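Local coordinates for enoyl-CoA hydratase/isomerase family protein (Ruegeria pomeroyi, PDB 3L3S) that belongs to the crotonase superfamily and probably acts as a hydro-lyase on acyl-CoA substrates, as enoyl-CoA hydratases do, at residues 9-20 and 41-52; 132-143 and 167-176. All blocks are in the same frame, centred on the assembly; numbering follows the deposited sequence.

How the interactions relate
Interaction 1 and interaction 2 lie on opposite sides of the chain's centre, with their own centres about 30 Å apart and nearest atoms about 15 Å apart. They share no helix or strand. Interaction 1 is partly buried and sits at the edge of the six-stranded sheet, where a hairpin meets a helix and the loop after it. Leucines and alanines fill its middle, and a salt bridge closes its outer side. Interaction 2 is more buried and larger, 735 Å² against 467 Å². It combines two backbone hydrogen bonds of one antiparallel bridge with apolar side chains, several of which rest on carbonyl oxygens. Another subunit touches interaction 2, and none touches interaction 1.

Interaction 1: 9-20 and 41-52; sequences LGEVLSEGVLTL and ALRRAMGDDHVH
Leu18 CD2 touches both Ala45 and Val51, its closest contact being 3.7 Å to Ala45 CB. Leu18 CG stands anti to the backbone N (chi1 173°), which turns CD2 toward Ala45 CB. Val51 also meets the other strand of the hairpin: its CG2 lies 4.0 Å from Leu13 CD1. Ala41 CB is met by Leu9 CD1 and Leu20 CD2, the latter at 4.0 Å.

A salt bridge closes the outer side. Arg44 NH2 gives a hydrogen bond of 2.7 Å to Glu11 OE2, on its syn lone pair and near the guanidinium plane. The two flat groups are turned 37° apart, and the second bond, Arg44 NH1 to Glu11 OE1, is weak.

At the turn, His52 N donates to Gly16 O over 2.8 Å. Gly16 CA also makes a CH...O contact of 3.4 Å with His50 O. Gly16 belongs to a type I' turn that joins the two strands. An Asx turn at Asp48 shapes the loop that brings His50 and Val51 here.

His52 ND1 is hydrogen-bonded to Ala206 O, outside the two segments. The contact joins parts of the beta-alpha-beta unit formed by strand 17-22, helix 32-45 and strand 53-58, with strand 9-14 at the sheet edge.

Interaction 2: 132-143 and 167-176; sequences SPAARFCLPGVQ and MALTGATYDA
Tyr174 O accepts a 2.8 Å hydrogen bond from Phe137 N. A CH...O contact from Arg136 CA reaches the same oxygen. Tyr174 N returns a straighter bond to Phe137 O, 2.9 Å long with an angle of 167° at the hydrogen. Together they make a single antiparallel bridge, a hydrogen-bonded pair.

The Phe137 ring leaves the bridge with CG anti to the carbonyl carbon (chi1 -51°). Its edge lies against segment 167-176, where CE2 comes 3.8 Å from Ala176 CA. CE of Met167, a selenomethionine, lies 4.1 Å from Phe137 CB. With an alanine at Phe137 the ring edge beside Ala176 is lost, which would probably leave a gap there and against helix 118-124. Ala176 CB also packs against Pro133 O at 3.5 Å.

Beyond the bridge, Leu139 crosses Met167 at about a right angle, and its CD1 touches Met167 CB. Gly171 has positive phi just after the helix, and its CA makes a CH...O contact of 3.2 Å with Leu139 O. Val142 sets both methyls against carbonyl oxygens of the last helical turn, CG1 near Ala168 O and CG2 3.5 Å from Leu169 O.

Tyr174 OH is hydrogen-bonded to Glu166, and Asp175 is the N-cap of helix 176-182. Strand 137-138 is an edge strand of the small parallel sheet, beside strand 114-116. Helix 118-124 packs on Phe137, Leu139 and Met167, while Leu213 of the second subunit meets Leu169 in helix 161-170.

Interaction 1: 9-20 and 41-52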
loop_
_atom_site.group_PDB
_atom_site.type_symbol
_atom_site.label_atom_id
_atom_site.label_comp_id
_atom_site.label_asym_id
_atom_site.label_seq_id
_atom_site.Cartn_x
_atom_site.Cartn_y
_atom_site.Cartn_z
ATOM N N LEU B 9 -4.225 -14.498 31.568
ATOM C CA LEU B 9 -3.324 -14.854 30.480
ATOM C C LEU B 9 -2.457 -16.054 30.828
ATOM O O LEU B 9 -1.927 -16.152 31.937
ATOM C CB LEU B 9 -2.389 -13.679 30.195
ATOM C CG LEU B 9 -2.219 -13.055 28.812
ATOM C CD1 LEU B 9 -1.030 -12.127 28.916
ATOM C CD2 LEU B 9 -1.964 -14.078 27.728
ATOM N N GLY B 10 -2.266 -16.926 29.845
ATOM C CA GLY B 10 -1.427 -18.096 30.024
ATOM C C GLY B 10 -0.105 -17.859 29.323
ATOM O O GLY B 10 -0.089 -17.424 28.170
ATOM N N GLU B 11 0.996 -18.099 30.034
ATOM C CA GLU B 11 2.344 -17.915 29.490
ATOM C C GLU B 11 3.181 -19.186 29.584
ATOM O O GLU B 11 3.228 -19.827 30.643
ATOM C CB GLU B 11 3.080 -16.800 30.239
ATOM C CG GLU B 11 2.649 -15.395 29.897
ATOM C CD GLU B 11 3.260 -14.357 30.802
ATOM O OE1 GLU B 11 4.501 -14.305 30.910
ATOM O OE2 GLU B 11 2.498 -13.587 31.413
ATOM N N VAL B 12 3.804 -19.564 28.462
ATOM C CA VAL B 12 4.690 -20.735 28.378
ATOM C C VAL B 12 5.848 -20.448 27.424
ATOM O O VAL B 12 5.626 -20.063 26.274
ATOM C CB VAL B 12 3.975 -22.071 27.916
ATOM C CG1 VAL B 12 3.255 -22.742 29.072
ATOM C CG2 VAL B 12 3.007 -21.827 26.775
ATOM N N LEU B 13 7.077 -20.623 27.914
ATOM C CA LEU B 13 8.283 -20.403 27.113
ATOM C C LEU B 13 8.894 -21.736 26.691
ATOM O O LEU B 13 9.129 -22.605 27.526
ATOM C CB LEU B 13 9.315 -19.579 27.899
ATOM C CG LEU B 13 10.617 -19.144 27.212
ATOM C CD1 LEU B 13 10.331 -18.100 26.152
ATOM C CD2 LEU B 13 11.592 -18.591 28.236
ATOM N N SER B 14 9.165 -21.872 25.395
ATOM C CA SER B 14 9.757 -23.081 24.820
ATOM C C SER B 14 10.689 -22.717 23.660
ATOM O O SER B 14 10.229 -22.258 22.604
ATOM C CB SER B 14 8.654 -24.032 24.330
ATOM O OG SER B 14 9.188 -25.169 23.676
ATOM N N GLU B 15 11.990 -22.957 23.860
ATOM C CA GLU B 15 13.058 -22.679 22.882
ATOM C C GLU B 15 13.016 -21.248 22.306
ATOM O O GLU B 15 12.993 -21.053 21.085
ATOM C CB GLU B 15 13.058 -23.724 21.742
ATOM C CG GLU B 15 13.308 -25.181 22.153
ATOM C CD GLU B 15 13.410 -26.127 20.951
ATOM O OE1 GLU B 15 12.593 -26.010 20.006
ATOM O OE2 GLU B 15 14.315 -26.993 20.952
ATOM N N GLY B 16 12.936 -20.264 23.204
ATOM C CA GLY B 16 12.884 -18.864 22.803
ATOM C C GLY B 16 11.523 -18.315 22.386
ATOM O O GLY B 16 11.347 -17.100 22.275
ATOM N N VAL B 17 10.565 -19.210 22.157
ATOM C CA VAL B 17 9.217 -18.840 21.750
ATOM C C VAL B 17 8.301 -18.677 22.961
ATOM O O VAL B 17 8.128 -19.619 23.735
ATOM C CB VAL B 17 8.614 -19.910 20.797
ATOM C CG1 VAL B 17 7.310 -19.427 20.189
ATOM C CG2 VAL B 17 9.606 -20.278 19.712
ATOM N N LEU B 18 7.744 -17.476 23.125
ATOM C CA LEU B 18 6.806 -17.169 24.214
ATOM C C LEU B 18 5.376 -17.073 23.665
ATOM O O LEU B 18 5.026 -16.138 22.933
ATOM C CB LEU B 18 7.198 -15.872 24.952
ATOM C CG LEU B 18 6.264 -15.274 26.025
ATOM C CD1 LEU B 18 5.957 -16.239 27.173
ATOM C CD2 LEU B 18 6.885 -14.019 26.570
ATOM N N THR B 19 4.560 -18.050 24.038
ATOM C CA THR B 19 3.177 -18.111 23.606
ATOM C C THR B 19 2.268 -17.525 24.666
ATOM O O THR B 19 2.302 -17.927 25.830
ATOM C CB THR B 19 2.763 -19.556 23.224
ATOM O OG1 THR B 19 3.581 -19.997 22.135
ATOM C CG2 THR B 19 1.304 -19.628 22.782
ATOM N N LEU B 20 1.525 -16.506 24.238
ATOM C CA LEU B 20 0.559 -15.791 25.049
ATOM C C LEU B 20 -0.807 -16.335 24.659
ATOM O O LEU B 20 -1.312 -16.079 23.558
ATOM C CB LEU B 20 0.658 -14.280 24.794
ATOM C CG LEU B 20 2.003 -13.592 25.096
ATOM C CD1 LEU B 20 1.937 -12.081 24.813
ATOM C CD2 LEU B 20 2.403 -13.834 26.535
ATOM N N ALA B 41 3.000 -8.635 30.242
ATOM C CA ALA B 41 3.643 -9.786 29.610
ATOM C C ALA B 41 4.591 -9.358 28.489
ATOM O O ALA B 41 5.596 -10.018 28.227
ATOM C CB ALA B 41 2.580 -10.739 29.066
ATOM N N LEU B 42 4.262 -8.236 27.856
ATOM C CA LEU B 42 5.042 -7.669 26.766
ATOM C C LEU B 42 6.248 -6.868 27.280
ATOM O O LEU B 42 7.328 -6.943 26.693
ATOM C CB LEU B 42 4.145 -6.799 25.878
ATOM C CG LEU B 42 4.761 -6.136 24.646
ATOM C CD1 LEU B 42 5.173 -7.189 23.623
ATOM C CD2 LEU B 42 3.768 -5.170 24.068
ATOM N N ARG B 43 6.057 -6.117 28.370
ATOM C CA ARG B 43 7.134 -5.318 28.980
ATOM C C ARG B 43 8.227 -6.230 29.517
ATOM O O ARG B 43 9.415 -5.928 29.384
ATOM C CB ARG B 43 6.609 -4.437 30.114
ATOM C CG ARG B 43 5.826 -3.220 29.657
ATOM C CD ARG B 43 5.459 -2.343 30.840
ATOM N NE ARG B 43 4.322 -1.467 30.556
ATOM C CZ ARG B 43 3.087 -1.660 31.013
ATOM N NH1 ARG B 43 2.802 -2.708 31.778
ATOM N NH2 ARG B 43 2.130 -0.788 30.721
ATOM N N ARG B 44 7.806 -7.386 30.035
ATOM C CA ARG B 44 8.709 -8.393 30.579
ATOM C C ARG B 44 9.393 -9.173 29.468
ATOM O O ARG B 44 10.561 -9.524 29.596
ATOM C CB ARG B 44 7.959 -9.351 31.514
ATOM C CG ARG B 44 7.496 -8.713 32.828
ATOM C CD ARG B 44 6.809 -9.705 33.774
ATOM N NE ARG B 44 5.502 -10.161 33.291
ATOM C CZ ARG B 44 5.185 -11.433 33.050
ATOM N NH1 ARG B 44 6.072 -12.409 33.241
ATOM N NH2 ARG B 44 3.977 -11.727 32.595
ATOM N N ALA B 45 8.680 -9.393 28.365
ATOM C CA ALA B 45 9.204 -10.129 27.211
ATOM C C ALA B 45 10.273 -9.345 26.461
ATOM O O ALA B 45 11.282 -9.913 26.033
ATOM C CB ALA B 45 8.083 -10.499 26.268
HETATM N N MSE B 46 10.056 -8.035 26.334
HETATM C CA MSE B 46 10.993 -7.141 25.649
HETATM C C MSE B 46 12.274 -6.905 26.445
HETATM O O MSE B 46 13.282 -6.461 25.884
HETATM C CB MSE B 46 10.316 -5.814 25.307
HETATM C CG MSE B 46 9.525 -5.875 24.020
HETATM SE SE MSE B 46 8.202 -4.460 23.751
HETATM C CE MSE B 46 9.298 -2.857 24.014
ATOM N N GLY B 47 12.228 -7.248 27.735
ATOM C CA GLY B 47 13.373 -7.092 28.616
ATOM C C GLY B 47 14.051 -8.403 28.983
ATOM O O GLY B 47 15.088 -8.395 29.647
ATOM N N ASP B 48 13.495 -9.517 28.510
ATOM C CA ASP B 48 14.011 -10.863 28.783
ATOM C C ASP B 48 14.793 -11.412 27.576
ATOM O O ASP B 48 14.227 -11.616 26.502
ATOM C CB ASP B 48 12.827 -11.786 29.131
ATOM C CG ASP B 48 13.233 -13.065 29.860
ATOM O OD1 ASP B 48 14.420 -13.467 29.814
ATOM O OD2 ASP B 48 12.331 -13.689 30.470
ATOM N N ASP B 49 16.077 -11.706 27.791
ATOM C CA ASP B 49 16.980 -12.238 26.760
ATOM C C ASP B 49 16.600 -13.649 26.312
ATOM O O ASP B 49 17.001 -14.087 25.230
ATOM C CB ASP B 49 18.428 -12.264 27.272
ATOM C CG ASP B 49 19.087 -10.891 27.291
ATOM O OD1 ASP B 49 18.442 -9.901 27.704
ATOM O OD2 ASP B 49 20.279 -10.812 26.915
ATOM N N HIS B 50 15.835 -14.348 27.156
ATOM C CA HIS B 50 15.379 -15.713 26.889
ATOM C C HIS B 50 14.224 -15.741 25.901
ATOM O O HIS B 50 14.074 -16.704 25.145
ATOM C CB HIS B 50 14.979 -16.421 28.185
ATOM C CG HIS B 50 16.118 -17.097 28.881
ATOM N ND1 HIS B 50 16.835 -16.496 29.895
ATOM C CD2 HIS B 50 16.673 -18.319 28.700
ATOM C CE1 HIS B 50 17.784 -17.319 30.305
ATOM N NE2 HIS B 50 17.707 -18.432 29.597
ATOM N N VAL B 51 13.424 -14.674 25.917
ATOM C CA VAL B 51 12.288 -14.516 25.007
ATOM C C VAL B 51 12.800 -13.926 23.690
ATOM O O VAL B 51 13.258 -12.785 23.650
ATOM C CB VAL B 51 11.209 -13.581 25.609
ATOM C CG1 VAL B 51 10.071 -13.327 24.600
ATOM C CG2 VAL B 51 10.661 -14.183 26.897
ATOM N N HIS B 52 12.731 -14.719 22.627
ATOM C CA HIS B 52 13.194 -14.287 21.315
ATOM C C HIS B 52 12.040 -13.889 20.397
ATOM O O HIS B 52 12.157 -12.935 19.632
ATOM C CB HIS B 52 14.032 -15.386 20.648
ATOM C CG HIS B 52 15.330 -15.698 21.343
ATOM N ND1 HIS B 52 16.246 -16.583 20.818
ATOM C CD2 HIS B 52 15.852 -15.276 22.521
ATOM C CE1 HIS B 52 17.271 -16.700 21.645
ATOM N NE2 HIS B 52 17.057 -15.916 22.685
#

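Interaction 2: 132-143 and 167-176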
loop_
_atom_site.group_PDB
_atom_site.type_symbol
_atom_site.label_atom_id
_atom_site.label_comp_id
_atom_site.label_asym_id
_atom_site.label_seq_id
_atom_site.Cartn_x
_atom_site.Cartn_y
_atom_site.Cartn_z
ATOM N N SER B 132 -6.782 -20.051 9.769
ATOM C CA SER B 132 -7.391 -21.298 9.300
ATOM C C SER B 132 -8.473 -20.813 8.327
ATOM O O SER B 132 -8.784 -19.621 8.330
ATOM C CB SER B 132 -8.029 -22.057 10.483
ATOM O OG SER B 132 -9.313 -21.554 10.840
ATOM N N PRO B 133 -9.038 -21.704 7.472
ATOM C CA PRO B 133 -10.084 -21.238 6.545
ATOM C C PRO B 133 -11.370 -20.692 7.159
ATOM O O PRO B 133 -11.986 -19.799 6.583
ATOM C CB PRO B 133 -10.346 -22.466 5.689
ATOM C CG PRO B 133 -9.006 -23.047 5.572
ATOM C CD PRO B 133 -8.533 -23.012 7.013
ATOM N N ALA B 134 -11.717 -21.169 8.355
ATOM C CA ALA B 134 -12.924 -20.738 9.072
ATOM C C ALA B 134 -12.833 -19.350 9.727
ATOM O O ALA B 134 -13.831 -18.833 10.241
ATOM C CB ALA B 134 -13.293 -21.771 10.116
ATOM N N ALA B 135 -11.648 -18.743 9.676
ATOM C CA ALA B 135 -11.413 -17.430 10.269
ATOM C C ALA B 135 -12.138 -16.281 9.565
ATOM O O ALA B 135 -12.035 -16.117 8.343
ATOM C CB ALA B 135 -9.915 -17.146 10.359
ATOM N N ARG B 136 -12.938 -15.553 10.347
ATOM C CA ARG B 136 -13.699 -14.407 9.858
ATOM C C ARG B 136 -13.160 -13.134 10.501
ATOM O O ARG B 136 -12.534 -13.174 11.562
ATOM C CB ARG B 136 -15.198 -14.582 10.081
ATOM C CG ARG B 136 -15.827 -15.703 9.238
ATOM C CD ARG B 136 -17.292 -15.945 9.606
ATOM N NE ARG B 136 -17.509 -15.970 11.058
ATOM C CZ ARG B 136 -17.691 -17.064 11.796
ATOM N NH1 ARG B 136 -17.692 -18.275 11.242
ATOM N NH2 ARG B 136 -17.868 -16.941 13.104
ATOM N N PHE B 137 -13.290 -12.023 9.778
ATOM C CA PHE B 137 -12.743 -10.736 10.206
ATOM C C PHE B 137 -13.787 -9.639 10.127
ATOM O O PHE B 137 -14.489 -9.505 9.122
ATOM C CB PHE B 137 -11.512 -10.391 9.339
ATOM C CG PHE B 137 -10.499 -11.507 9.257
ATOM C CD1 PHE B 137 -9.491 -11.627 10.226
ATOM C CD2 PHE B 137 -10.604 -12.501 8.263
ATOM C CE1 PHE B 137 -8.595 -12.728 10.212
ATOM C CE2 PHE B 137 -9.723 -13.606 8.243
ATOM C CZ PHE B 137 -8.719 -13.721 9.211
ATOM N N CYS B 138 -13.841 -8.808 11.163
ATOM C CA CYS B 138 -14.845 -7.763 11.210
ATOM C C CYS B 138 -14.460 -6.521 11.990
ATOM O O CYS B 138 -13.567 -6.543 12.838
ATOM C CB CYS B 138 -16.124 -8.350 11.826
ATOM S SG CYS B 138 -17.562 -7.285 11.817
ATOM N N LEU B 139 -15.157 -5.437 11.641
ATOM C CA LEU B 139 -15.083 -4.121 12.278
ATOM C C LEU B 139 -16.587 -3.737 12.344
ATOM O O LEU B 139 -17.080 -3.004 11.489
ATOM C CB LEU B 139 -14.268 -3.109 11.446
ATOM C CG LEU B 139 -12.738 -3.190 11.355
ATOM C CD1 LEU B 139 -12.191 -1.962 10.638
ATOM C CD2 LEU B 139 -12.113 -3.306 12.733
ATOM N N PRO B 140 -17.316 -4.202 13.396
ATOM C CA PRO B 140 -18.754 -3.971 13.609
ATOM C C PRO B 140 -19.326 -2.712 14.272
ATOM O O PRO B 140 -20.504 -2.713 14.636
ATOM C CB PRO B 140 -19.146 -5.210 14.401
ATOM C CG PRO B 140 -18.004 -5.320 15.366
ATOM C CD PRO B 140 -16.770 -4.990 14.529
ATOM N N GLY B 141 -18.529 -1.653 14.397
ATOM C CA GLY B 141 -18.982 -0.422 15.043
ATOM C C GLY B 141 -20.255 0.276 14.596
ATOM O O GLY B 141 -21.073 0.671 15.433
ATOM N N VAL B 142 -20.426 0.413 13.283
ATOM C CA VAL B 142 -21.596 1.065 12.688
ATOM C C VAL B 142 -22.948 0.427 13.044
ATOM O O VAL B 142 -23.957 1.122 13.175
ATOM C CB VAL B 142 -21.453 1.166 11.153
ATOM C CG1 VAL B 142 -20.453 2.251 10.799
ATOM C CG2 VAL B 142 -21.018 -0.169 10.559
ATOM N N GLN B 143 -22.918 -0.883 13.280
ATOM C CA GLN B 143 -24.094 -1.673 13.631
ATOM C C GLN B 143 -24.496 -1.465 15.094
ATOM O O GLN B 143 -25.647 -1.703 15.463
ATOM C CB GLN B 143 -23.806 -3.159 13.409
ATOM C CG GLN B 143 -23.062 -3.492 12.119
ATOM C CD GLN B 143 -22.565 -4.928 12.081
ATOM O OE1 GLN B 143 -22.179 -5.500 13.105
ATOM N NE2 GLN B 143 -22.571 -5.517 10.894
HETATM N N MSE B 167 -14.582 -2.067 5.290
HETATM C CA MSE B 167 -14.774 -2.787 6.548
HETATM C C MSE B 167 -15.408 -1.893 7.598
HETATM O O MSE B 167 -16.416 -2.256 8.208
HETATM C CB MSE B 167 -13.454 -3.317 7.115
HETATM C CG MSE B 167 -12.731 -4.325 6.289
HETATM SE SE MSE B 167 -11.347 -5.168 7.364
HETATM C CE MSE B 167 -12.433 -6.548 8.204
ATOM N N ALA B 168 -14.830 -0.706 7.755
ATOM C CA ALA B 168 -15.275 0.282 8.728
ATOM C C ALA B 168 -16.667 0.845 8.456
ATOM O O ALA B 168 -17.462 0.972 9.381
ATOM C CB ALA B 168 -14.261 1.391 8.824
ATOM N N LEU B 169 -16.973 1.129 7.189
ATOM C CA LEU B 169 -18.278 1.673 6.806
ATOM C C LEU B 169 -19.441 0.674 6.785
ATOM O O LEU B 169 -20.523 0.998 7.283
ATOM C CB LEU B 169 -18.210 2.405 5.462
ATOM C CG LEU B 169 -17.403 3.700 5.302
ATOM C CD1 LEU B 169 -17.670 4.261 3.915
ATOM C CD2 LEU B 169 -17.748 4.726 6.356
ATOM N N THR B 170 -19.222 -0.528 6.238
ATOM C CA THR B 170 -20.285 -1.538 6.162
ATOM C C THR B 170 -20.432 -2.447 7.382
ATOM O O THR B 170 -21.508 -2.988 7.606
ATOM C CB THR B 170 -20.175 -2.429 4.909
ATOM O OG1 THR B 170 -19.043 -3.294 5.025
ATOM C CG2 THR B 170 -20.044 -1.592 3.663
ATOM N N GLY B 171 -19.339 -2.656 8.121
ATOM C CA GLY B 171 -19.354 -3.509 9.306
ATOM C C GLY B 171 -19.548 -5.002 9.063
ATOM O O GLY B 171 -19.846 -5.763 9.995
ATOM N N ALA B 172 -19.343 -5.417 7.815
ATOM C CA ALA B 172 -19.512 -6.798 7.387
ATOM C C ALA B 172 -18.395 -7.737 7.817
ATOM O O ALA B 172 -17.292 -7.296 8.148
ATOM C CB ALA B 172 -19.669 -6.847 5.873
ATOM N N THR B 173 -18.711 -9.032 7.856
ATOM C CA THR B 173 -17.737 -10.053 8.207
ATOM C C THR B 173 -17.150 -10.575 6.899
ATOM O O THR B 173 -17.874 -10.826 5.929
ATOM C CB THR B 173 -18.337 -11.214 9.039
ATOM O OG1 THR B 173 -19.404 -11.832 8.316
ATOM C CG2 THR B 173 -18.860 -10.711 10.376
ATOM N N TYR B 174 -15.822 -10.648 6.871
ATOM C CA TYR B 174 -15.061 -11.089 5.709
ATOM C C TYR B 174 -14.357 -12.387 6.028
ATOM O O TYR B 174 -13.875 -12.560 7.144
ATOM C CB TYR B 174 -14.037 -10.021 5.341
ATOM C CG TYR B 174 -14.643 -8.713 4.876
ATOM C CD1 TYR B 174 -14.865 -8.467 3.505
ATOM C CD2 TYR B 174 -14.990 -7.707 5.798
ATOM C CE1 TYR B 174 -15.415 -7.243 3.058
ATOM C CE2 TYR B 174 -15.544 -6.483 5.364
ATOM C CZ TYR B 174 -15.748 -6.264 3.994
ATOM O OH TYR B 174 -16.281 -5.084 3.568
ATOM N N ASP B 175 -14.261 -13.273 5.033
ATOM C CA ASP B 175 -13.623 -14.584 5.208
ATOM C C ASP B 175 -12.087 -14.567 5.154
ATOM O O ASP B 175 -11.480 -13.506 4.999
ATOM C CB ASP B 175 -14.227 -15.634 4.233
ATOM C CG ASP B 175 -14.071 -15.272 2.738
ATOM O OD1 ASP B 175 -13.518 -14.208 2.391
ATOM O OD2 ASP B 175 -14.515 -16.079 1.892
ATOM N N ALA B 176 -11.478 -15.744 5.285
ATOM C CA ALA B 176 -10.025 -15.905 5.250
ATOM C C ALA B 176 -9.407 -15.618 3.883
ATOM O O ALA B 176 -8.296 -15.081 3.801
ATOM C CB ALA B 176 -9.638 -17.300 5.714
#